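Local coordinates for protein N-acetyl-L-2,4-diaminobutyric acid deacetylase (Ruegeria pomeroyi, PDB 6TWL) that probably removes the acetyl group from N-acetyl-L-2,4-diaminobutyric acid as a zinc-dependent hydrolase in bacterial ectoine degradation, at residues K164-Q167 with A168-A172; Y194-A197 with V198-M201; I223-K226 with G227-N230. All coordinates share one frame; numbering follows the deposited sequence.

Interaction 1. Residues K164-Q167 with A168-A172; sequences KATQ and AACFA
Ala-168 follows Gln-167 directly, and its backbone N lies 3.0 Å from Gln-167 CG. The first torsion of Gln-167 accounts for this closeness: at chi1 72° CG sits between its own N and carbonyl carbon, next to the following amide. Ala-169 N then reaches back to Thr-166 O at 2.8 Å, but the N-H...O angle of 127° makes this a weak hydrogen bond. Its methyl CB stands 3.3 Å from the same oxygen, Thr-166 O. Cys-170 N takes Thr-166 O more directly, at 3.0 Å with an angle of 161°, so one carbonyl serves two successive amides of the first turn. Cys-170 SG, beside its own backbone N, comes within 4.1 Å of Thr-166 OG1. Phe-171 N closes the next turn onto Gln-167 O at 2.8 Å in a nearly straight bond, while the ring is directed away from that turn and touches Ile-160, a loop residue that Gln-167 also meets. The chemistry is therefore chiefly backbone: a forked bond followed by a straight one marks the change from loop to the regular alpha-helical pattern at the start of helix 167-177, and the side chains add only loose packing.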
ATOM      1  N   LYS A 164       8.994  -7.396  18.198  1.00118.54           N
ATOM      2  CA  LYS A 164      10.181  -6.572  18.093  1.00116.61           C
ATOM      3  C   LYS A 164       9.992  -5.360  18.996  1.00114.70           C
ATOM      4  O   LYS A 164       9.066  -5.295  19.808  1.00112.64           O
ATOM      5  CB  LYS A 164      10.384  -6.146  16.635  1.00114.12           C
ATOM      6  CG  LYS A 164      11.543  -6.812  15.874  1.00114.31           C
ATOM      7  CD  LYS A 164      11.525  -6.466  14.376  1.00117.44           C
ATOM      8  CE  LYS A 164      10.418  -7.204  13.634  1.00107.02           C
ATOM      9  NZ  LYS A 164      10.807  -8.620  13.370  1.00101.70           N
ATOM     10  N   ALA A 165      10.866  -4.373  18.855  1.00111.34           N
ATOM     11  CA  ALA A 165      10.657  -3.115  19.549  1.00113.13           C
ATOM     12  C   ALA A 165      10.428  -1.945  18.606  1.00114.51           C
ATOM     13  O   ALA A 165      10.130  -0.842  19.077  1.00123.18           O
ATOM     14  CB  ALA A 165      11.836  -2.810  20.483  1.00119.19           C
ATOM     15  N   THR A 166      10.535  -2.164  17.293  1.00101.27           N
ATOM     16  CA  THR A 166      10.334  -1.120  16.297  1.00107.20           C
ATOM     17  C   THR A 166       8.891  -0.654  16.212  1.00104.85           C
ATOM     18  O   THR A 166       8.609   0.297  15.475  1.00 95.82           O
ATOM     19  CB  THR A 166      10.781  -1.621  14.923  1.00110.06           C
ATOM     20  OG1 THR A 166       9.788  -2.507  14.389  1.00107.76           O
ATOM     21  CG2 THR A 166      12.099  -2.364  15.038  1.00112.23           C
ATOM     22  N   GLN A 167       7.983  -1.306  16.938  1.00108.11           N
ATOM     23  CA  GLN A 167       6.561  -1.016  16.812  1.00106.72           C
ATOM     24  C   GLN A 167       6.247   0.437  17.133  1.00100.66           C
ATOM     25  O   GLN A 167       5.388   1.050  16.489  1.00 94.78           O
ATOM     26  CB  GLN A 167       5.773  -1.933  17.728  1.00108.43           C
ATOM     27  CG  GLN A 167       5.895  -1.632  19.216  1.00113.69           C
ATOM     28  CD  GLN A 167       7.092  -2.304  19.810  1.00123.76           C
ATOM     29  OE1 GLN A 167       7.548  -3.311  19.286  1.00131.37           O
ATOM     30  NE2 GLN A 167       7.614  -1.759  20.902  1.00122.13           N
ATOM     31  N   ALA A 168       6.913   0.997  18.144  1.00 99.57           N
ATOM     32  CA  ALA A 168       6.687   2.394  18.479  1.00 98.15           C
ATOM     33  C   ALA A 168       7.112   3.302  17.336  1.00 98.98           C
ATOM     34  O   ALA A 168       6.532   4.377  17.149  1.00105.32           O
ATOM     35  CB  ALA A 168       7.432   2.753  19.764  1.00100.18           C
ATOM     36  N   ALA A 169       8.102   2.877  16.547  1.00 88.97           N
ATOM     37  CA  ALA A 169       8.546   3.682  15.415  1.00 84.29           C
ATOM     38  C   ALA A 169       7.551   3.618  14.262  1.00 77.84           C
ATOM     39  O   ALA A 169       7.266   4.641  13.626  1.00 82.29           O
ATOM     40  CB  ALA A 169       9.932   3.222  14.964  1.00 79.97           C
ATOM     41  N   CYS A 170       7.030   2.422  13.966  1.00 75.53           N
ATOM     42  CA  CYS A 170       6.000   2.274  12.939  1.00 82.37           C
ATOM     43  C   CYS A 170       4.712   2.990  13.328  1.00 87.00           C
ATOM     44  O   CYS A 170       4.146   3.746  12.532  1.00 76.71           O
ATOM     45  CB  CYS A 170       5.719   0.799  12.660  1.00 82.85           C
ATOM     46  SG  CYS A 170       7.167  -0.166  12.241  1.00 82.69           S
ATOM     47  N   PHE A 171       4.197   2.712  14.534  1.00 91.40           N
ATOM     48  CA  PHE A 171       3.024   3.426  15.034  1.00 92.27           C
ATOM     49  C   PHE A 171       3.205   4.929  14.890  1.00 89.54           C
ATOM     50  O   PHE A 171       2.268   5.643  14.516  1.00 84.27           O
ATOM     51  CB  PHE A 171       2.746   3.064  16.499  1.00 93.58           C
ATOM     52  CG  PHE A 171       1.520   3.751  17.065  1.00101.37           C
ATOM     53  CD1 PHE A 171       0.249   3.267  16.789  1.00102.26           C
ATOM     54  CD2 PHE A 171       1.632   4.891  17.852  1.00104.56           C
ATOM     55  CE1 PHE A 171      -0.886   3.900  17.290  1.00101.13           C
ATOM     56  CE2 PHE A 171       0.497   5.530  18.359  1.00104.38           C
ATOM     57  CZ  PHE A 171      -0.762   5.031  18.075  1.00104.13           C
ATOM     58  N   ALA A 172       4.412   5.427  15.172  1.00 90.87           N
ATOM     59  CA  ALA A 172       4.674   6.858  15.064  1.00 86.09           C
ATOM     60  C   ALA A 172       4.629   7.328  13.615  1.00 82.59           C
ATOM     61  O   ALA A 172       4.124   8.419  13.330  1.00 81.07           O
ATOM     62  CB  ALA A 172       6.026   7.190  15.695  1.00 87.09           C
TER

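Interaction 2. Residues Y194-A197 with V198-M201; sequences YDTA and VEEM
Glu-200 N donates to Thr-196 O at 2.9 Å, a backbone bond of helix 194-201 with an N-H...O angle of 161°. The side chains of the same two residues run side by side in the same direction, and Thr-196 CG2 rests 3.5 Å from Glu-200 OE2. The hydroxyl of Thr-196 is engaged instead with Ser-190 O. One residue earlier, Glu-199 N bonds Asp-195 O, and the bent Glu-199 chain (chi2 147°) curls its carboxylate back over that oxygen: CD lies 3.0 Å from Asp-195 O, with OE1 at 3.3 Å and OE2 at 3.4 Å from it. These are acceptors facing an acceptor, so no bond links them; OE1 makes a weak hydrogen bond to Asp-189 N. On another side of the helix, Val-198 CG2 sits over a face of the Tyr-194 ring, 4.1 Å from its centroid and 18° off the normal, a CH-pi contact. The carboxylate of Asp-195 turns to His-144, bonding NE2 through OD2; His-144 is a zinc ligand in another structure of this protein. The turn thus combines a metal-site second shell with apolar packing, and the carbonyl beneath Glu-199 would probably disfavour its charged form somewhat.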
ATOM      1  N   TYR A 194       6.310  -8.495  -0.191  1.00 65.04           N
ATOM      2  CA  TYR A 194       7.249  -7.405   0.049  1.00 69.64           C
ATOM      3  C   TYR A 194       7.054  -6.817   1.440  1.00 71.29           C
ATOM      4  O   TYR A 194       8.025  -6.594   2.173  1.00 71.07           O
ATOM      5  CB  TYR A 194       7.081  -6.330  -1.025  1.00 71.67           C
ATOM      6  CG  TYR A 194       7.828  -5.050  -0.730  1.00 75.82           C
ATOM      7  CD1 TYR A 194       9.211  -4.992  -0.836  1.00 75.32           C
ATOM      8  CD2 TYR A 194       7.151  -3.905  -0.340  1.00 75.22           C
ATOM      9  CE1 TYR A 194       9.898  -3.824  -0.566  1.00 74.87           C
ATOM     10  CE2 TYR A 194       7.828  -2.734  -0.067  1.00 66.68           C
ATOM     11  CZ  TYR A 194       9.200  -2.697  -0.183  1.00 71.86           C
ATOM     12  OH  TYR A 194       9.874  -1.529   0.088  1.00 73.40           O
ATOM     13  N   ASP A 195       5.798  -6.561   1.820  1.00 63.24           N
ATOM     14  CA  ASP A 195       5.508  -6.028   3.148  1.00 67.29           C
ATOM     15  C   ASP A 195       6.023  -6.940   4.250  1.00 69.55           C
ATOM     16  O   ASP A 195       6.448  -6.456   5.305  1.00 68.90           O
ATOM     17  CB  ASP A 195       4.006  -5.803   3.302  1.00 70.78           C
ATOM     18  CG  ASP A 195       3.538  -4.571   2.573  1.00 74.96           C
ATOM     19  OD1 ASP A 195       4.411  -3.756   2.214  1.00 74.55           O
ATOM     20  OD2 ASP A 195       2.318  -4.419   2.354  1.00 71.79           O
ATOM     21  N   THR A 196       5.995  -8.256   4.030  1.00 69.80           N
ATOM     22  CA  THR A 196       6.552  -9.174   5.016  1.00 70.95           C
ATOM     23  C   THR A 196       8.065  -9.024   5.115  1.00 71.56           C
ATOM     24  O   THR A 196       8.634  -9.126   6.207  1.00 71.37           O
ATOM     25  CB  THR A 196       6.180 -10.614   4.666  1.00 79.98           C
ATOM     26  OG1 THR A 196       4.771 -10.699   4.420  1.00 84.41           O
ATOM     27  CG2 THR A 196       6.547 -11.551   5.804  1.00 82.52           C
ATOM     28  N   ALA A 197       8.732  -8.783   3.982  1.00 68.13           N
ATOM     29  CA  ALA A 197      10.180  -8.606   4.000  1.00 68.84           C
ATOM     30  C   ALA A 197      10.580  -7.410   4.855  1.00 70.42           C
ATOM     31  O   ALA A 197      11.547  -7.482   5.624  1.00 62.72           O
ATOM     32  CB  ALA A 197      10.710  -8.447   2.576  1.00 67.44           C
ATOM     33  N   VAL A 198       9.846  -6.302   4.734  1.00 66.61           N
ATOM     34  CA  VAL A 198      10.140  -5.117   5.536  1.00 60.50           C
ATOM     35  C   VAL A 198       9.877  -5.395   7.011  1.00 73.40           C
ATOM     36  O   VAL A 198      10.724  -5.121   7.870  1.00 76.25           O
ATOM     37  CB  VAL A 198       9.321  -3.915   5.034  1.00 64.26           C
ATOM     38  CG1 VAL A 198       9.806  -2.636   5.687  1.00 65.08           C
ATOM     39  CG2 VAL A 198       9.405  -3.809   3.518  1.00 54.50           C
ATOM     40  N   GLU A 199       8.695  -5.937   7.323  1.00 71.60           N
ATOM     41  CA  GLU A 199       8.355  -6.265   8.706  1.00 75.84           C
ATOM     42  C   GLU A 199       9.417  -7.153   9.347  1.00 79.06           C
ATOM     43  O   GLU A 199       9.887  -6.880  10.458  1.00 74.17           O
ATOM     44  CB  GLU A 199       6.983  -6.945   8.760  1.00 78.85           C
ATOM     45  CG  GLU A 199       5.805  -6.025   8.463  1.00 69.55           C
ATOM     46  CD  GLU A 199       4.665  -6.736   7.755  1.00 83.82           C
ATOM     47  OE1 GLU A 199       4.708  -7.980   7.648  1.00 87.55           O
ATOM     48  OE2 GLU A 199       3.725  -6.048   7.304  1.00 86.13           O
ATOM     49  N   GLU A 200       9.816  -8.218   8.650  1.00 81.04           N
ATOM     50  CA  GLU A 200      10.739  -9.194   9.215  1.00 77.64           C
ATOM     51  C   GLU A 200      12.184  -8.712   9.229  1.00 79.17           C
ATOM     52  O   GLU A 200      13.001  -9.275   9.966  1.00 84.61           O
ATOM     53  CB  GLU A 200      10.642 -10.509   8.443  1.00 80.72           C
ATOM     54  CG  GLU A 200       9.377 -11.292   8.736  1.00 86.80           C
ATOM     55  CD  GLU A 200       9.330 -12.612   8.000  1.00 90.19           C
ATOM     56  OE1 GLU A 200      10.252 -12.879   7.201  1.00 89.44           O
ATOM     57  OE2 GLU A 200       8.369 -13.379   8.219  1.00 92.32           O
ATOM     58  N   MET A 201      12.522  -7.701   8.428  1.00 75.90           N
ATOM     59  CA  MET A 201      13.814  -7.042   8.553  1.00 76.72           C
ATOM     60  C   MET A 201      13.847  -6.066   9.722  1.00 81.98           C
ATOM     61  O   MET A 201      14.923  -5.561  10.064  1.00 83.04           O
ATOM     62  CB  MET A 201      14.164  -6.311   7.252  1.00 76.93           C
ATOM     63  CG  MET A 201      15.640  -5.965   7.087  1.00 72.96           C
ATOM     64  SD  MET A 201      16.022  -5.292   5.459  1.00 76.10           S
ATOM     65  CE  MET A 201      15.882  -6.761   4.449  1.00 79.97           C
TER

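Interaction 3. Residues I223-K226 with G227-N230; sequences IAKK and GLRN
Residues 223-226 and 227-230 are consecutive turns in the middle of helix 218-234, and four i to i+4 backbone bonds tie them together. Gly-227 N donates to Ile-223 O at 2.9 Å, Leu-228 N to Ala-224 O at 2.8 Å, Arg-229 N to Lys-225 O at 3.0 Å and Asn-230 N to Lys-226 O at 2.9 Å. The last is the straightest, with an N-H...O angle of 170°; phi and psi stay close to alpha-helical values throughout, so the register is unbroken.

Among the side chains, Lys-226 and Asn-230 meet most directly, one turn apart. Lys-226 has CG anti to its backbone N (chi1 159°) and is extended beyond it, which carries its methylenes past the amide: CE is 3.7 Å from Asn-230 ND2. Asn-230, with CG beside its own N at chi1 -82°, keeps CG 3.3 Å from Lys-226 O. Neither polar end is spent on the other. Lys-226 NZ bonds Asn-178 and forms a salt bridge with Asp-245, whereas Asn-230 ND2 donates to Gln-243 O and, weakly, to Ala-176 O. Leu-228 and Lys-225 meet more loosely, Leu-228 CD2 lying 4.2 Å from Lys-225 NZ, and that ammonium is bonded to Ala-67 O.

These outside partners place the helix in the catalytic domain. Ala-224, Lys-225 and Leu-228 lie against helix 63-74, while Lys-226 and Asn-230 join the end of helix 167-177 and the residue after it to the segment leading into strand 248-251; Ala-224 also touches Leu-210, just past strand 204-209.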
ATOM      1  N   ILE A 223      -5.254  13.011   0.578  1.00 65.29           N
ATOM      2  CA  ILE A 223      -4.854  12.234   1.748  1.00 76.76           C
ATOM      3  C   ILE A 223      -3.483  11.610   1.524  1.00 79.43           C
ATOM      4  O   ILE A 223      -2.642  11.573   2.432  1.00 89.75           O
ATOM      5  CB  ILE A 223      -5.922  11.169   2.069  1.00 74.56           C
ATOM      6  CG1 ILE A 223      -7.212  11.830   2.566  1.00 63.96           C
ATOM      7  CG2 ILE A 223      -5.410  10.170   3.095  1.00 66.10           C
ATOM      8  CD1 ILE A 223      -8.454  11.000   2.315  1.00 67.02           C
ATOM      9  N   ALA A 224      -3.226  11.135   0.302  1.00 73.22           N
ATOM     10  CA  ALA A 224      -1.949  10.499  -0.004  1.00 71.65           C
ATOM     11  C   ALA A 224      -0.810  11.508   0.001  1.00 72.75           C
ATOM     12  O   ALA A 224       0.273  11.228   0.528  1.00 69.71           O
ATOM     13  CB  ALA A 224      -2.024   9.802  -1.361  1.00 70.22           C
ATOM     14  N   LYS A 225      -1.033  12.684  -0.585  1.00 74.36           N
ATOM     15  CA  LYS A 225       0.025  13.685  -0.650  1.00 72.70           C
ATOM     16  C   LYS A 225       0.348  14.232   0.733  1.00 69.84           C
ATOM     17  O   LYS A 225       1.521  14.354   1.105  1.00 65.65           O
ATOM     18  CB  LYS A 225      -0.375  14.813  -1.605  1.00 72.36           C
ATOM     19  CG  LYS A 225      -0.446  14.397  -3.072  1.00 78.15           C
ATOM     20  CD  LYS A 225       0.856  14.696  -3.821  1.00 78.38           C
ATOM     21  CE  LYS A 225       1.996  13.774  -3.391  1.00 66.43           C
ATOM     22  NZ  LYS A 225       3.331  14.202  -3.881  1.00 70.38           N
ATOM     23  N   LYS A 226      -0.684  14.562   1.512  1.00 72.65           N
ATOM     24  CA  LYS A 226      -0.465  15.037   2.874  1.00 75.69           C
ATOM     25  C   LYS A 226       0.210  13.968   3.724  1.00 78.97           C
ATOM     26  O   LYS A 226       1.181  14.245   4.438  1.00 78.73           O
ATOM     27  CB  LYS A 226      -1.793  15.465   3.498  1.00 82.15           C
ATOM     28  CG  LYS A 226      -1.776  15.497   5.017  1.00 84.33           C
ATOM     29  CD  LYS A 226      -3.176  15.388   5.594  1.00 80.45           C
ATOM     30  CE  LYS A 226      -3.132  15.028   7.071  1.00 77.55           C
ATOM     31  NZ  LYS A 226      -4.491  14.785   7.627  1.00 74.42           N
ATOM     32  N   GLY A 227      -0.291  12.732   3.654  1.00 77.70           N
ATOM     33  CA  GLY A 227       0.311  11.658   4.428  1.00 69.13           C
ATOM     34  C   GLY A 227       1.749  11.388   4.028  1.00 70.00           C
ATOM     35  O   GLY A 227       2.594  11.091   4.875  1.00 74.68           O
ATOM     36  N   LEU A 228       2.048  11.499   2.733  1.00 71.43           N
ATOM     37  CA  LEU A 228       3.417  11.312   2.266  1.00 70.31           C
ATOM     38  C   LEU A 228       4.338  12.392   2.825  1.00 72.14           C
ATOM     39  O   LEU A 228       5.416  12.092   3.351  1.00 66.65           O
ATOM     40  CB  LEU A 228       3.446  11.305   0.736  1.00 66.59           C
ATOM     41  CG  LEU A 228       4.736  10.957  -0.006  1.00 72.23           C
ATOM     42  CD1 LEU A 228       5.319   9.638   0.476  1.00 76.89           C
ATOM     43  CD2 LEU A 228       4.454  10.901  -1.499  1.00 72.91           C
ATOM     44  N   ARG A 229       3.923  13.658   2.724  1.00 68.98           N
ATOM     45  CA  ARG A 229       4.752  14.753   3.218  1.00 67.01           C
ATOM     46  C   ARG A 229       4.934  14.671   4.729  1.00 74.14           C
ATOM     47  O   ARG A 229       6.047  14.831   5.243  1.00 75.29           O
ATOM     48  CB  ARG A 229       4.144  16.101   2.828  1.00 73.15           C
ATOM     49  CG  ARG A 229       5.185  17.208   2.746  1.00 80.97           C
ATOM     50  CD  ARG A 229       4.562  18.579   2.584  1.00 88.90           C
ATOM     51  NE  ARG A 229       3.516  18.810   3.573  1.00 97.62           N
ATOM     52  CZ  ARG A 229       3.533  19.791   4.467  1.00 97.74           C
ATOM     53  NH1 ARG A 229       4.545  20.648   4.504  1.00 96.63           N
ATOM     54  NH2 ARG A 229       2.532  19.916   5.327  1.00 99.05           N
ATOM     55  N   ASN A 230       3.835  14.454   5.458  1.00 74.12           N
ATOM     56  CA  ASN A 230       3.903  14.289   6.908  1.00 72.51           C
ATOM     57  C   ASN A 230       4.952  13.256   7.296  1.00 73.28           C
ATOM     58  O   ASN A 230       5.824  13.519   8.132  1.00 68.58           O
ATOM     59  CB  ASN A 230       2.535  13.872   7.449  1.00 68.57           C
ATOM     60  CG  ASN A 230       1.593  15.042   7.658  1.00 70.02           C
ATOM     61  OD1 ASN A 230       1.966  16.199   7.471  1.00 75.51           O
ATOM     62  ND2 ASN A 230       0.367  14.743   8.079  1.00 73.48           N
TER

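Overall arrangement
All three contacts are local turns within the zinc-peptidase-like catalytic domain, yet each lies on a different helix. Interaction 1 is at the surface, where a loop becomes helix 167-177. Interaction 2 is largely buried, and its Asp-195 bonds the zinc ligand His-144, with no metal bound in this model. Interaction 3 is partly buried; its polar ends spread to neighbouring elements, and the side chain of Ile-223 is about 10 Å from that of the zinc ligand Glu-209. Interactions 1 and 2 touch through packing of Lys-164 CE on Glu-199 O at 3.2 Å. Interaction 3 stays apart, its nearest atoms about 7 Å from interaction 1 and about 12 Å from interaction 2. Backbone bonding is common to all, whereas a ring-face contact belongs to interaction 2 alone.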